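Local coordinates for protein monomethylamine methyltransferase mtmB1 (Methanosarcina barkeri, PDB 1NTH) that transfers the methyl group of monomethylamine to the corrinoid cofactor of its partner protein MtmC, a step of methanogenesis from methylamine, at residues A[182-185]-A[186-190]. Residues are numbered along the deposited sequence; the frame is centred on the assembly and turned at random. Where two conformers were deposited one is given.
Sequences TETR and LIKNA
The carbonyl O of Thr182 accepts a hydrogen bond from the amide N of Leu186 at 2.8 Å, with an N-H...O angle of 169°, the straightest of four successive i to i+4 bonds that identify 182-190 as regular alpha helix, part of helix 174-193 in this TIM-barrel enzyme. Lys188 N to Thr184 O is equally short at 2.8 Å. The last of the four, Asn189 N to Arg185 O, lengthens to 3.1 Å and bends to 139°. Packing of Thr182 on Met193 and of Leu186 on Met141, both of the second subunit, places this turn at a subunit interface.

Side chains four residues apart run alongside one another. Thr182 CG2 lies against Leu186 CD1 at 3.5 Å. In Thr184, OG1 lies anti to the carbonyl carbon (chi1 -64°), which puts CG2 anti to the backbone N, on the side where the extended Lys188 chain passes, and this methyl meets Lys188 CE at 3.6 Å. Glu183 lies alongside Ile187, its CG 4.1 Å from Ile187 CD1. The polar ends are fixed elsewhere: Lys188 NZ by a salt bridge with Asp226 and a hydrogen bond to Gly221 O, Arg185 by Thr219 O at NE and Gly251 O of the third subunit at NH2. In the buried carboxylate of Glu183, OE2 bonds Thr206 OG1, while OE1 is gripped by both Asn158 ND2 and Glu205 N. Ile187 CG1, anti to its own carbonyl carbon, comes back over the preceding turn to within 3.2 Å of Glu183 O, the same oxygen that accepts the hydrogen bond from Ile187 N.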
ATOM      1  N   THR A 182       1.885  16.712 -13.161  1.00 15.15           N
ATOM      2  CA  THR A 182       0.490  17.015 -13.480  1.00 15.11           C
ATOM      3  C   THR A 182      -0.057  16.319 -14.723  1.00 15.42           C
ATOM      4  O   THR A 182      -1.200  15.851 -14.736  1.00 15.29           O
ATOM      5  CB  THR A 182       0.306  18.539 -13.638  1.00 15.58           C
ATOM      6  OG1 THR A 182       0.703  19.187 -12.424  1.00 15.96           O
ATOM      7  CG2 THR A 182      -1.145  18.886 -13.942  1.00 17.45           C
ATOM      8  N   GLU A 183       0.760  16.261 -15.767  1.00 14.92           N
ATOM      9  CA  GLU A 183       0.383  15.636 -17.028  1.00 15.17           C
ATOM     10  C   GLU A 183      -0.305  14.284 -16.827  1.00 15.30           C
ATOM     11  O   GLU A 183      -1.456  14.096 -17.224  1.00 13.52           O
ATOM     12  CB  GLU A 183       1.643  15.472 -17.882  1.00 16.33           C
ATOM     13  CG  GLU A 183       1.480  14.728 -19.189  1.00 17.20           C
ATOM     14  CD  GLU A 183       2.826  14.502 -19.859  1.00 19.19           C
ATOM     15  OE1 GLU A 183       3.275  13.340 -19.943  1.00 19.71           O
ATOM     16  OE2 GLU A 183       3.440  15.500 -20.286  1.00 19.96           O
ATOM     17  N   THR A 184       0.390  13.340 -16.202  1.00 14.49           N
ATOM     18  CA  THR A 184      -0.201  12.023 -16.006  1.00 14.41           C
ATOM     19  C   THR A 184      -1.295  12.011 -14.946  1.00 13.16           C
ATOM     20  O   THR A 184      -2.243  11.234 -15.050  1.00 14.23           O
ATOM     21  CB  THR A 184       0.880  10.974 -15.676  1.00 14.84           C
ATOM     22  OG1 THR A 184       1.763  10.849 -16.800  1.00 16.09           O
ATOM     23  CG2 THR A 184       0.252   9.609 -15.405  1.00 15.24           C
ATOM     24  N   ARG A 185      -1.178  12.861 -13.929  1.00 13.82           N
ATOM     25  CA  ARG A 185      -2.218  12.911 -12.902  1.00 13.30           C
ATOM     26  C   ARG A 185      -3.545  13.281 -13.563  1.00 13.83           C
ATOM     27  O   ARG A 185      -4.575  12.663 -13.294  1.00 14.92           O
ATOM     28  CB  ARG A 185      -1.855  13.926 -11.811  1.00 13.53           C
ATOM     29  CG  ARG A 185      -0.853  13.382 -10.802  1.00 14.94           C
ATOM     30  CD  ARG A 185      -0.339  14.451  -9.840  1.00 15.73           C
ATOM     31  NE  ARG A 185       0.404  13.843  -8.737  1.00 16.27           N
ATOM     32  CZ  ARG A 185       1.248  14.492  -7.939  1.00 15.84           C
ATOM     33  NH1 ARG A 185       1.477  15.787  -8.111  1.00 15.20           N
ATOM     34  NH2 ARG A 185       1.867  13.837  -6.964  1.00 16.78           N
ATOM     35  N   LEU A 186      -3.521  14.278 -14.444  1.00 13.87           N
ATOM     36  CA  LEU A 186      -4.738  14.689 -15.140  1.00 14.51           C
ATOM     37  C   LEU A 186      -5.233  13.612 -16.102  1.00 13.93           C
ATOM     38  O   LEU A 186      -6.435  13.358 -16.202  1.00 14.38           O
ATOM     39  CB  LEU A 186      -4.498  15.982 -15.926  1.00 14.95           C
ATOM     40  CG  LEU A 186      -4.237  17.253 -15.119  1.00 17.62           C
ATOM     41  CD1 LEU A 186      -3.946  18.408 -16.068  1.00 18.35           C
ATOM     42  CD2 LEU A 186      -5.450  17.563 -14.247  1.00 21.62           C
ATOM     43  N   ILE A 187      -4.306  12.985 -16.820  1.00 12.87           N
ATOM     44  CA  ILE A 187      -4.672  11.953 -17.780  1.00 12.61           C
ATOM     45  C   ILE A 187      -5.302  10.742 -17.106  1.00 13.92           C
ATOM     46  O   ILE A 187      -6.297  10.201 -17.599  1.00 13.84           O
ATOM     47  CB  ILE A 187      -3.453  11.539 -18.629  1.00 13.21           C
ATOM     48  CG1 ILE A 187      -3.076  12.705 -19.550  1.00 13.26           C
ATOM     49  CG2 ILE A 187      -3.767  10.290 -19.444  1.00 14.51           C
ATOM     50  CD1 ILE A 187      -1.762  12.523 -20.291  1.00 14.94           C
ATOM     51  N   LYS A 188      -4.748  10.317 -15.974  1.00 14.32           N
ATOM     52  CA  LYS A 188      -5.346   9.185 -15.293  1.00 14.73           C
ATOM     53  C   LYS A 188      -6.701   9.588 -14.729  1.00 14.92           C
ATOM     54  O   LYS A 188      -7.591   8.752 -14.582  1.00 15.37           O
ATOM     55  CB  LYS A 188      -4.402   8.643 -14.210  1.00 14.23           C
ATOM     56  CG  LYS A 188      -3.220   7.916 -14.839  1.00 15.44           C
ATOM     57  CD  LYS A 188      -2.323   7.234 -13.824  1.00 15.63           C
ATOM     58  CE  LYS A 188      -1.234   6.451 -14.551  1.00 15.91           C
ATOM     59  NZ  LYS A 188      -0.326   5.715 -13.616  1.00 15.51           N
ATOM     60  N   ASN A 189      -6.875  10.874 -14.441  1.00 15.00           N
ATOM     61  CA  ASN A 189      -8.164  11.339 -13.934  1.00 18.11           C
ATOM     62  C   ASN A 189      -9.198  11.271 -15.048  1.00 17.06           C
ATOM     63  O   ASN A 189     -10.379  10.951 -14.832  1.00 16.45           O
ATOM     64  CB  ASN A 189      -8.026  12.814 -13.477  0.50 20.80           C
ATOM     65  CG  ASN A 189      -8.410  13.042 -12.018  0.50 26.60           C
ATOM     66  OD1 ASN A 189      -9.569  12.839 -11.639  0.50 30.69           O
ATOM     67  ND2 ASN A 189      -7.424  13.472 -11.183  1.00 29.01           N
ATOM     68  N   ALA A 190      -8.726  11.526 -16.262  1.00 15.62           N
ATOM     69  CA  ALA A 190      -9.569  11.494 -17.445  1.00 15.14           C
ATOM     70  C   ALA A 190      -9.982  10.061 -17.700  1.00 15.75           C
ATOM     71  O   ALA A 190     -11.138   9.796 -18.043  1.00 16.41           O
ATOM     72  CB  ALA A 190      -8.790  12.031 -18.638  1.00 14.55           C
TER